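Local coordinates for protein shikimate dehydrogenase (Listeria monocytogenes, PDB 3TNL) that catalyses the reversible, NADP-linked interconversion of shikimate and 3-dehydroshikimate on the route to chorismate and the aromatic amino acids, at residues B[41-46]-B[94-99]; B[53-58]-B[288-293]; B[100-105]-B[118-123]. One frame throughout, in Å; residues are numbered along the deposited sequence.

How the interactions relate
From the N terminus, strand 38-44 pairs with strand 93-96, and interaction 1 closes the loop of 47 residues between its two segments. Helix 52-63 leaves from within that loop and finds its partner only at helix 286-301, so interaction 2 spans most of the chain and crosses interaction 1, joining the substrate-binding domain to a helix of the C-terminal family region. Interaction 3 is a short closure, between the loop after strand 93-96 and the one before strand 123-127, and it lies wholly within the span of interaction 2. Interactions 1 and 3 meet where Val96 N and Asn95 ND2 both donate to Asn122 O.

Interaction 1 (B[41-46]-B[94-99]); sequences GLIATP and WNVSMP
Gly41 and Trp94 form the close end of two parallel strands, 41-44 and 94-96, whose directions differ by 19°. Their CA atoms are 4.2 Å apart, and the strands spread toward Ile43 and Val96. Three backbone bonds alternate between them: Asn95 N to Gly41 O, Ile43 N to Asn95 O and Ser97 N to Ile43 O, the last nearly straight at 171°. Trp94 CB rests 3.3 Å from Gly41 O. On that face Ile43 holds CG1 between its backbone N and carbonyl carbon (chi1 56°), and its CD1 meets the indole obliquely, 3.7 Å from Trp94 NE1, a buried N-H with no polar partner in the model. Branched and aromatic side chains suit this face because helix 79-88 covers it. On the other face Leu42 lays CD1 against Asn95 CB; Asn95 OD1 is hydrogen-bonded to Tyr69 OH and ND2 to Asn122 O, under helix 286-301. Small Ala44 lets its CB come 3.2 Å from Met98 O and 3.5 Å from Ser97 CB.

From Thr45 on, the contact loosens into two loops, each with a cis proline, Pro46 and Pro99. Thr45 N still binds Met98 O (2.9 Å), but a water also donates to Met98 O and Pro46 O, and exposed Met98 sends its side chain away to NAD. Parallel pairing that ends in ligand-binding loops is typical of an alpha/beta domain; here Ser97 probably contributes to the shikimate site.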
loop_
_atom_site.group_PDB
_atom_site.type_symbol
_atom_site.label_atom_id
_atom_site.label_comp_id
_atom_site.label_asym_id
_atom_site.label_seq_id
_atom_site.Cartn_x
_atom_site.Cartn_y
_atom_site.Cartn_z
ATOM N N GLY B 41 2.414 -6.176 -1.130
ATOM C CA GLY B 41 1.200 -6.319 -1.928
ATOM C C GLY B 41 0.819 -7.744 -2.283
ATOM O O GLY B 41 1.541 -8.712 -2.007
ATOM N N LEU B 42 -0.308 -7.833 -2.968
ATOM C CA LEU B 42 -0.851 -9.076 -3.533
ATOM C C LEU B 42 -1.602 -8.611 -4.777
ATOM O O LEU B 42 -2.565 -7.840 -4.660
ATOM C CB LEU B 42 -1.742 -9.811 -2.536
ATOM C CG LEU B 42 -2.630 -10.925 -3.137
ATOM C CD1 LEU B 42 -1.806 -11.995 -3.841
ATOM C CD2 LEU B 42 -3.472 -11.577 -2.072
ATOM N N ILE B 43 -1.180 -9.067 -5.946
ATOM C CA ILE B 43 -1.768 -8.608 -7.183
ATOM C C ILE B 43 -2.355 -9.779 -7.989
ATOM O O ILE B 43 -1.655 -10.715 -8.400
ATOM C CB ILE B 43 -0.768 -7.722 -7.999
ATOM C CG1 ILE B 43 0.532 -8.446 -8.275
ATOM C CG2 ILE B 43 -0.423 -6.444 -7.189
ATOM C CD1 ILE B 43 1.469 -7.638 -9.192
ATOM N N ALA B 44 -3.662 -9.685 -8.234
ATOM C CA ALA B 44 -4.415 -10.770 -8.848
ATOM C C ALA B 44 -5.831 -10.305 -9.011
ATOM O O ALA B 44 -6.216 -9.260 -8.469
ATOM C CB ALA B 44 -4.404 -11.986 -7.905
ATOM N N THR B 45 -6.609 -11.052 -9.776
ATOM C CA THR B 45 -8.046 -10.731 -9.897
ATOM C C THR B 45 -8.772 -11.980 -10.369
ATOM O O THR B 45 -8.350 -12.608 -11.333
ATOM C CB THR B 45 -8.332 -9.562 -10.801
ATOM O OG1 THR B 45 -9.733 -9.261 -10.724
ATOM C CG2 THR B 45 -7.922 -9.851 -12.250
ATOM N N PRO B 46 -9.851 -12.370 -9.652
ATOM C CA PRO B 46 -10.399 -11.767 -8.436
ATOM C C PRO B 46 -9.480 -12.074 -7.267
ATOM O O PRO B 46 -8.653 -12.985 -7.365
ATOM C CB PRO B 46 -11.764 -12.470 -8.283
ATOM C CG PRO B 46 -11.545 -13.798 -8.868
ATOM C CD PRO B 46 -10.601 -13.586 -10.034
ATOM N N TRP B 94 5.860 -8.486 -2.945
ATOM C CA TRP B 94 4.453 -8.756 -3.133
ATOM C C TRP B 94 4.248 -10.190 -3.601
ATOM O O TRP B 94 5.196 -10.842 -4.093
ATOM C CB TRP B 94 3.844 -7.807 -4.178
ATOM C CG TRP B 94 4.467 -7.758 -5.548
ATOM C CD1 TRP B 94 4.072 -8.452 -6.626
ATOM C CD2 TRP B 94 5.530 -6.896 -5.991
ATOM N NE1 TRP B 94 4.824 -8.110 -7.730
ATOM C CE2 TRP B 94 5.721 -7.150 -7.358
ATOM C CE3 TRP B 94 6.344 -5.937 -5.361
ATOM C CZ2 TRP B 94 6.679 -6.489 -8.108
ATOM C CZ3 TRP B 94 7.304 -5.303 -6.111
ATOM C CH2 TRP B 94 7.458 -5.584 -7.475
ATOM N N ASN B 95 3.043 -10.694 -3.354
ATOM C CA ASN B 95 2.597 -11.954 -3.922
ATOM C C ASN B 95 1.880 -11.669 -5.254
ATOM O O ASN B 95 1.369 -10.561 -5.501
ATOM C CB ASN B 95 1.656 -12.709 -3.010
ATOM C CG ASN B 95 2.354 -13.519 -1.944
ATOM O OD1 ASN B 95 1.890 -13.528 -0.813
ATOM N ND2 ASN B 95 3.425 -14.244 -2.299
ATOM N N VAL B 96 1.839 -12.706 -6.073
ATOM C CA VAL B 96 1.212 -12.659 -7.395
ATOM C C VAL B 96 0.292 -13.854 -7.519
ATOM O O VAL B 96 0.681 -14.970 -7.186
ATOM C CB VAL B 96 2.264 -12.726 -8.540
ATOM C CG1 VAL B 96 1.587 -12.517 -9.921
ATOM C CG2 VAL B 96 3.369 -11.697 -8.313
ATOM N N SER B 97 -0.922 -13.643 -8.020
ATOM C CA SER B 97 -1.819 -14.788 -8.265
ATOM C C SER B 97 -2.478 -14.639 -9.630
ATOM O O SER B 97 -2.111 -13.745 -10.401
ATOM C CB SER B 97 -2.783 -15.034 -7.104
ATOM O OG SER B 97 -3.370 -16.340 -7.231
ATOM N N MET B 98 -3.425 -15.527 -9.948
ATOM C CA MET B 98 -4.101 -15.477 -11.248
ATOM C C MET B 98 -4.674 -14.096 -11.494
ATOM O O MET B 98 -5.251 -13.496 -10.615
ATOM C CB MET B 98 -5.219 -16.516 -11.347
ATOM C CG MET B 98 -4.762 -17.954 -11.419
ATOM S SD MET B 98 -6.153 -19.091 -11.699
ATOM C CE MET B 98 -5.247 -20.635 -11.882
ATOM N N PRO B 99 -4.578 -13.613 -12.736
ATOM C CA PRO B 99 -4.045 -14.228 -13.958
ATOM C C PRO B 99 -2.615 -13.816 -14.325
ATOM O O PRO B 99 -2.240 -13.869 -15.483
ATOM C CB PRO B 99 -4.993 -13.637 -15.008
ATOM C CG PRO B 99 -5.151 -12.211 -14.532
ATOM C CD PRO B 99 -5.219 -12.316 -13.030
HETATM O O HOH W 1 -7.067 -14.796 -8.632
#

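Interaction 2 (B[53-58]-B[288-293]); sequences PTMHNE and MMLWQG. With NAD (nicotinamide-adenine-dinucleotide), chain H.
Met55 and Met289 bridge two helices, 53-58 and 288-293, in a widely spaced helix-helix packing between the substrate-binding domain and the C-terminal helix 286-301. The segment axes stay 11.1 Å apart at an angle of 50°, so long side chains must span the gap.

Apolar contacts do most of this. Met55 leaves its helix with CG anti to the backbone N (chi1 165°), runs straight through chi2 and bends at chi3 (60°). Its methyl then meets that of Met289 tip to tip, CE to CE at 3.6 Å. Unbranched, flexible methionines fit such a wide interface, since each can bend where its partner requires. Met55 SD lies more loosely beside Leu290 CD2, at 4.4 Å. Gly293, with no side chain, lets Met55 CE come to 3.9 Å from its CA. Ile310 of helix 307-313 touches both Met55 and Leu290.

Polar contacts of helix 52-63 extend to the dimer: Glu58 OE1 accepts from Thr30 N and Glu31 N of the second subunit.

Contacts with the cofactor lie on another side of helix 288-293. The extended Met288 side chain runs along the nicotinamide end of NAD, its SD 3.7 Å from C7N and its CE 3.8 Å from C4N, and Met289 CA is near O7N. Thus one helix serves both the interface and the cofactor pocket.

Among ring contacts, His56 is stacked with Tyr69 and meets Trp300 edge-to-face. Its own edge turns to Gly293 O, which lies in the ring plane 3.3 Å from His56 CE1, a close contact and not a hydrogen bond.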
loop_
_atom_site.group_PDB
_atom_site.type_symbol
_atom_site.label_atom_id
_atom_site.label_comp_id
_atom_site.label_asym_id
_atom_site.label_seq_id
_atom_site.Cartn_x
_atom_site.Cartn_y
_atom_site.Cartn_z
ATOM N N PRO B 53 -3.940 -11.760 3.240
ATOM C CA PRO B 53 -3.662 -10.558 4.027
ATOM C C PRO B 53 -3.821 -10.794 5.517
ATOM O O PRO B 53 -3.018 -10.286 6.304
ATOM C CB PRO B 53 -4.659 -9.524 3.486
ATOM C CG PRO B 53 -4.862 -9.956 2.088
ATOM C CD PRO B 53 -4.858 -11.474 2.122
ATOM N N THR B 54 -4.832 -11.560 5.907
ATOM C CA THR B 54 -5.024 -11.883 7.309
ATOM C C THR B 54 -3.807 -12.641 7.854
ATOM O O THR B 54 -3.283 -12.311 8.916
ATOM C CB THR B 54 -6.320 -12.666 7.490
ATOM O OG1 THR B 54 -7.423 -11.814 7.154
ATOM C CG2 THR B 54 -6.474 -13.067 8.946
ATOM N N MET B 55 -3.354 -13.658 7.139
ATOM C CA MET B 55 -2.179 -14.399 7.541
ATOM C C MET B 55 -0.974 -13.483 7.769
ATOM O O MET B 55 -0.365 -13.520 8.839
ATOM C CB MET B 55 -1.848 -15.466 6.498
ATOM C CG MET B 55 -0.455 -16.076 6.616
ATOM S SD MET B 55 -0.181 -17.610 5.667
ATOM C CE MET B 55 -0.487 -17.037 4.001
ATOM N N HIS B 56 -0.603 -12.678 6.774
ATOM C CA HIS B 56 0.609 -11.874 6.931
ATOM C C HIS B 56 0.457 -10.733 7.922
ATOM O O HIS B 56 1.379 -10.458 8.684
ATOM C CB HIS B 56 1.130 -11.394 5.571
ATOM C CG HIS B 56 1.646 -12.517 4.739
ATOM N ND1 HIS B 56 2.822 -13.180 5.047
ATOM C CD2 HIS B 56 1.113 -13.156 3.674
ATOM C CE1 HIS B 56 2.995 -14.160 4.183
ATOM N NE2 HIS B 56 1.987 -14.156 3.326
ATOM N N ASN B 57 -0.696 -10.077 7.941
ATOM C CA ASN B 57 -0.888 -8.992 8.909
ATOM C C ASN B 57 -0.861 -9.496 10.356
ATOM O O ASN B 57 -0.295 -8.867 11.236
ATOM C CB ASN B 57 -2.163 -8.206 8.586
ATOM C CG ASN B 57 -1.988 -7.340 7.385
ATOM O OD1 ASN B 57 -0.940 -6.740 7.239
ATOM N ND2 ASN B 57 -2.992 -7.283 6.511
ATOM N N GLU B 58 -1.451 -10.652 10.586
ATOM C CA GLU B 58 -1.409 -11.259 11.935
ATOM C C GLU B 58 0.037 -11.607 12.281
ATOM O O GLU B 58 0.464 -11.400 13.423
ATOM C CB GLU B 58 -2.322 -12.479 12.026
ATOM C CG GLU B 58 -3.805 -12.122 11.999
ATOM C CD GLU B 58 -4.334 -11.526 13.286
ATOM O OE1 GLU B 58 -5.412 -10.911 13.230
ATOM O OE2 GLU B 58 -3.700 -11.701 14.348
ATOM N N MET B 288 0.148 -26.705 2.995
ATOM C CA MET B 288 0.676 -26.111 1.792
ATOM C C MET B 288 0.449 -24.598 1.810
ATOM O O MET B 288 1.346 -23.800 1.470
ATOM C CB MET B 288 0.005 -26.703 0.561
ATOM C CG MET B 288 0.390 -26.044 -0.732
ATOM S SD MET B 288 -0.326 -26.874 -2.178
ATOM C CE MET B 288 0.298 -25.918 -3.541
ATOM N N MET B 289 -0.756 -24.203 2.201
ATOM C CA MET B 289 -1.120 -22.789 2.263
ATOM C C MET B 289 -0.251 -22.044 3.278
ATOM O O MET B 289 0.285 -20.963 2.972
ATOM C CB MET B 289 -2.616 -22.636 2.550
ATOM C CG MET B 289 -3.129 -21.212 2.618
ATOM S SD MET B 289 -2.867 -20.460 4.246
ATOM C CE MET B 289 -3.577 -18.816 3.994
ATOM N N LEU B 290 -0.093 -22.633 4.461
ATOM C CA LEU B 290 0.663 -21.997 5.522
ATOM C C LEU B 290 2.143 -21.876 5.195
ATOM O O LEU B 290 2.729 -20.815 5.401
ATOM C CB LEU B 290 0.483 -22.775 6.808
ATOM C CG LEU B 290 -0.909 -22.645 7.413
ATOM C CD1 LEU B 290 -1.055 -23.718 8.451
ATOM C CD2 LEU B 290 -1.171 -21.259 8.003
ATOM N N TRP B 291 2.731 -22.952 4.671
ATOM C CA TRP B 291 4.170 -22.973 4.430
ATOM C C TRP B 291 4.579 -22.184 3.220
ATOM O O TRP B 291 5.708 -21.698 3.164
ATOM C CB TRP B 291 4.734 -24.399 4.438
ATOM C CG TRP B 291 4.698 -24.980 5.832
ATOM C CD1 TRP B 291 3.807 -25.885 6.332
ATOM C CD2 TRP B 291 5.577 -24.640 6.911
ATOM N NE1 TRP B 291 4.083 -26.138 7.659
ATOM C CE2 TRP B 291 5.167 -25.387 8.034
ATOM C CE3 TRP B 291 6.674 -23.780 7.033
ATOM C CZ2 TRP B 291 5.815 -25.306 9.258
ATOM C CZ3 TRP B 291 7.329 -23.707 8.248
ATOM C CH2 TRP B 291 6.886 -24.460 9.359
ATOM N N GLN B 292 3.689 -22.038 2.262
ATOM C CA GLN B 292 4.040 -21.170 1.126
ATOM C C GLN B 292 4.090 -19.701 1.634
ATOM O O GLN B 292 4.921 -18.894 1.213
ATOM C CB GLN B 292 3.127 -21.342 -0.088
ATOM C CG GLN B 292 1.792 -20.724 -0.050
ATOM C CD GLN B 292 1.022 -20.987 -1.360
ATOM O OE1 GLN B 292 0.457 -22.056 -1.551
ATOM N NE2 GLN B 292 1.026 -20.016 -2.256
ATOM N N GLY B 293 3.174 -19.368 2.531
ATOM C CA GLY B 293 3.157 -18.060 3.183
ATOM C C GLY B 293 4.414 -17.842 4.040
ATOM O O GLY B 293 5.046 -16.771 4.006
HETATM P PA NAD H . -5.897 -24.597 -12.596
HETATM O O1A NAD H . -7.165 -23.940 -13.137
HETATM O O2A NAD H . -4.560 -23.964 -12.931
HETATM O O5B NAD H . -5.921 -26.167 -12.995
HETATM C C5B NAD H . -7.079 -26.997 -12.905
HETATM C C4B NAD H . -6.660 -28.470 -12.982
HETATM O O4B NAD H . -7.789 -29.295 -12.653
HETATM C C3B NAD H . -6.306 -28.902 -14.392
HETATM O O3B NAD H . -5.327 -29.967 -14.298
HETATM C C2B NAD H . -7.586 -29.464 -14.961
HETATM O O2B NAD H . -7.375 -30.446 -15.967
HETATM C C1B NAD H . -8.193 -30.110 -13.733
HETATM N N9A NAD H . -9.651 -30.271 -13.711
HETATM C C8A NAD H . -10.544 -29.277 -13.492
HETATM N N7A NAD H . -11.790 -29.794 -13.469
HETATM C C5A NAD H . -11.724 -31.136 -13.657
HETATM C C6A NAD H . -12.606 -32.195 -13.732
HETATM N N6A NAD H . -13.919 -31.996 -13.578
HETATM N N1A NAD H . -12.142 -33.452 -13.903
HETATM C C2A NAD H . -10.815 -33.686 -14.055
HETATM N N3A NAD H . -9.887 -32.704 -13.999
HETATM C C4A NAD H . -10.293 -31.429 -13.801
HETATM O O3 NAD H . -6.109 -24.685 -11.014
HETATM P PN NAD H . -4.989 -24.582 -9.865
HETATM O O1N NAD H . -4.654 -23.148 -9.538
HETATM O O2N NAD H . -3.869 -25.582 -10.156
HETATM O O5D NAD H . -5.779 -25.074 -8.550
HETATM C C5D NAD H . -6.244 -26.418 -8.494
HETATM C C4D NAD H . -6.663 -26.622 -7.051
HETATM O O4D NAD H . -5.548 -26.341 -6.188
HETATM C C3D NAD H . -7.767 -25.657 -6.650
HETATM O O3D NAD H . -8.786 -26.394 -5.969
HETATM C C2D NAD H . -7.089 -24.667 -5.716
HETATM O O2D NAD H . -7.998 -24.079 -4.759
HETATM C C1D NAD H . -6.006 -25.535 -5.087
HETATM N N1N NAD H . -4.835 -24.835 -4.555
HETATM C C2N NAD H . -4.501 -24.990 -3.260
HETATM C C3N NAD H . -3.382 -24.354 -2.733
HETATM C C7N NAD H . -2.986 -24.510 -1.300
HETATM O O7N NAD H . -2.250 -23.632 -0.853
HETATM N N7N NAD H . -3.405 -25.581 -0.592
HETATM C C4N NAD H . -2.602 -23.539 -3.568
HETATM C C5N NAD H . -2.965 -23.398 -4.904
HETATM C C6N NAD H . -4.098 -24.056 -5.383
#

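Interaction 3 (B[100-105]-B[118-123]); sequences NKTNIH and VGAVNT
Lys101 lies against Ala120 and Val121, and its backbone anchors the contact: Val121 N donates to Lys101 O at 3.0 Å, with an N-H...O angle of 154°. The same oxygen receives the CA-H of Ala120 (3.3 Å). Along the side chain, CB passes 4.2 Å from Ala120 CB, whose small methyl allows the close approach. CB and CG, each 3.4 Å from Val121 O, cover this buried oxygen, which has no polar partner in the model. CD lies 4.2 Å from Asn122 CB. The bend at chi3 (-65°) then turns CE and NZ away from residues 118-123, toward the NAD side. A long lysine suits this place because its stem can pack while its amine reaches onward; Lys101 is probably the proton acceptor, and Asn122 probably binds shikimate.

Deeper in, Ile104 CG2 meets Val121 CB, the side chains crossing at about a right angle. At the outer end a water joins Thr102 O to Gly119 O, where glycine accommodates the positive phi of the first residue to leave the helical conformation.

Beside these loops runs strand 93-96: Ile104 touches Trp94 and Val96 there and Val83 on helix 79-88, while Asn122 pairs with Val96 and, in a classic bulge with Thr123, with His134 of strand 130-134.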
loop_
_atom_site.group_PDB
_atom_site.type_symbol
_atom_site.label_atom_id
_atom_site.label_comp_id
_atom_site.label_asym_id
_atom_site.label_seq_id
_atom_site.Cartn_x
_atom_site.Cartn_y
_atom_site.Cartn_z
ATOM N N ASN B 100 -1.813 -13.433 -13.332
ATOM C CA ASN B 100 -0.508 -12.835 -13.596
ATOM C C ASN B 100 0.753 -13.656 -13.371
ATOM O O ASN B 100 1.843 -13.166 -13.671
ATOM C CB ASN B 100 -0.381 -11.614 -12.656
ATOM C CG ASN B 100 -1.553 -10.668 -12.757
ATOM O OD1 ASN B 100 -1.944 -10.304 -13.833
ATOM N ND2 ASN B 100 -2.117 -10.278 -11.624
ATOM N N LYS B 101 0.621 -14.882 -12.875
ATOM C CA LYS B 101 1.821 -15.652 -12.480
ATOM C C LYS B 101 2.755 -16.054 -13.608
ATOM O O LYS B 101 3.951 -16.135 -13.404
ATOM C CB LYS B 101 1.436 -16.875 -11.658
ATOM C CG LYS B 101 0.712 -16.526 -10.392
ATOM C CD LYS B 101 0.458 -17.743 -9.516
ATOM C CE LYS B 101 -0.486 -18.735 -10.161
ATOM N NZ LYS B 101 -0.694 -19.952 -9.294
ATOM N N THR B 102 2.206 -16.349 -14.776
ATOM C CA THR B 102 3.047 -16.746 -15.903
ATOM C C THR B 102 3.518 -15.594 -16.792
ATOM O O THR B 102 4.380 -15.793 -17.636
ATOM C CB THR B 102 2.369 -17.824 -16.755
ATOM O OG1 THR B 102 1.196 -17.290 -17.365
ATOM C CG2 THR B 102 2.008 -19.025 -15.925
ATOM N N ASN B 103 2.977 -14.387 -16.600
ATOM C CA ASN B 103 3.399 -13.226 -17.389
ATOM C C ASN B 103 4.369 -12.288 -16.686
ATOM O O ASN B 103 5.125 -11.588 -17.335
ATOM C CB ASN B 103 2.188 -12.358 -17.773
ATOM C CG ASN B 103 1.312 -12.970 -18.861
ATOM O OD1 ASN B 103 1.727 -13.847 -19.596
ATOM N ND2 ASN B 103 0.085 -12.457 -18.979
ATOM N N ILE B 104 4.381 -12.319 -15.358
ATOM C CA ILE B 104 5.113 -11.282 -14.591
ATOM C C ILE B 104 6.615 -11.309 -14.798
ATOM O O ILE B 104 7.244 -10.267 -14.697
ATOM C CB ILE B 104 4.715 -11.241 -13.106
ATOM C CG1 ILE B 104 5.163 -9.919 -12.454
ATOM C CG2 ILE B 104 5.224 -12.459 -12.373
ATOM C CD1 ILE B 104 4.718 -9.781 -10.979
ATOM N N HIS B 105 7.181 -12.473 -15.122
ATOM C CA HIS B 105 8.612 -12.559 -15.318
ATOM C C HIS B 105 9.102 -11.514 -16.313
ATOM O O HIS B 105 10.233 -11.069 -16.207
ATOM C CB HIS B 105 9.042 -13.946 -15.806
ATOM C CG HIS B 105 8.568 -14.247 -17.190
ATOM N ND1 HIS B 105 7.313 -14.761 -17.457
ATOM C CD2 HIS B 105 9.161 -14.054 -18.393
ATOM C CE1 HIS B 105 7.171 -14.897 -18.766
ATOM N NE2 HIS B 105 8.269 -14.457 -19.354
ATOM N N VAL B 118 9.603 -23.607 -13.730
ATOM C CA VAL B 118 8.152 -23.716 -13.726
ATOM C C VAL B 118 7.540 -22.748 -14.748
ATOM O O VAL B 118 6.587 -23.075 -15.450
ATOM C CB VAL B 118 7.548 -23.420 -12.344
ATOM C CG1 VAL B 118 6.015 -23.304 -12.425
ATOM C CG2 VAL B 118 7.948 -24.483 -11.313
ATOM N N GLY B 119 8.097 -21.546 -14.822
ATOM C CA GLY B 119 7.552 -20.519 -15.685
ATOM C C GLY B 119 6.467 -19.709 -15.018
ATOM O O GLY B 119 5.621 -19.088 -15.693
ATOM N N ALA B 120 6.428 -19.754 -13.695
ATOM C CA ALA B 120 5.461 -18.974 -12.911
ATOM C C ALA B 120 6.165 -18.379 -11.691
ATOM O O ALA B 120 7.108 -18.937 -11.153
ATOM C CB ALA B 120 4.286 -19.842 -12.453
ATOM N N VAL B 121 5.656 -17.236 -11.253
ATOM C CA VAL B 121 6.149 -16.527 -10.088
ATOM C C VAL B 121 4.957 -16.191 -9.209
ATOM O O VAL B 121 3.964 -15.651 -9.698
ATOM C CB VAL B 121 6.806 -15.176 -10.509
ATOM C CG1 VAL B 121 7.031 -14.243 -9.274
ATOM C CG2 VAL B 121 8.107 -15.433 -11.270
ATOM N N ASN B 122 5.014 -16.509 -7.924
ATOM C CA ASN B 122 3.960 -16.094 -7.007
ATOM C C ASN B 122 4.465 -15.135 -5.922
ATOM O O ASN B 122 3.664 -14.624 -5.139
ATOM C CB ASN B 122 3.218 -17.281 -6.369
ATOM C CG ASN B 122 3.980 -17.929 -5.259
ATOM O OD1 ASN B 122 5.205 -17.742 -5.107
ATOM N ND2 ASN B 122 3.260 -18.692 -4.430
ATOM N N THR B 123 5.772 -14.866 -5.892
ATOM C CA THR B 123 6.401 -14.042 -4.862
ATOM C C THR B 123 7.540 -13.217 -5.462
ATOM O O THR B 123 8.409 -13.757 -6.112
ATOM C CB THR B 123 6.983 -14.945 -3.774
ATOM O OG1 THR B 123 5.926 -15.713 -3.154
ATOM C CG2 THR B 123 7.729 -14.151 -2.709
HETATM O O HOH W 2 5.874 -18.108 -18.152
#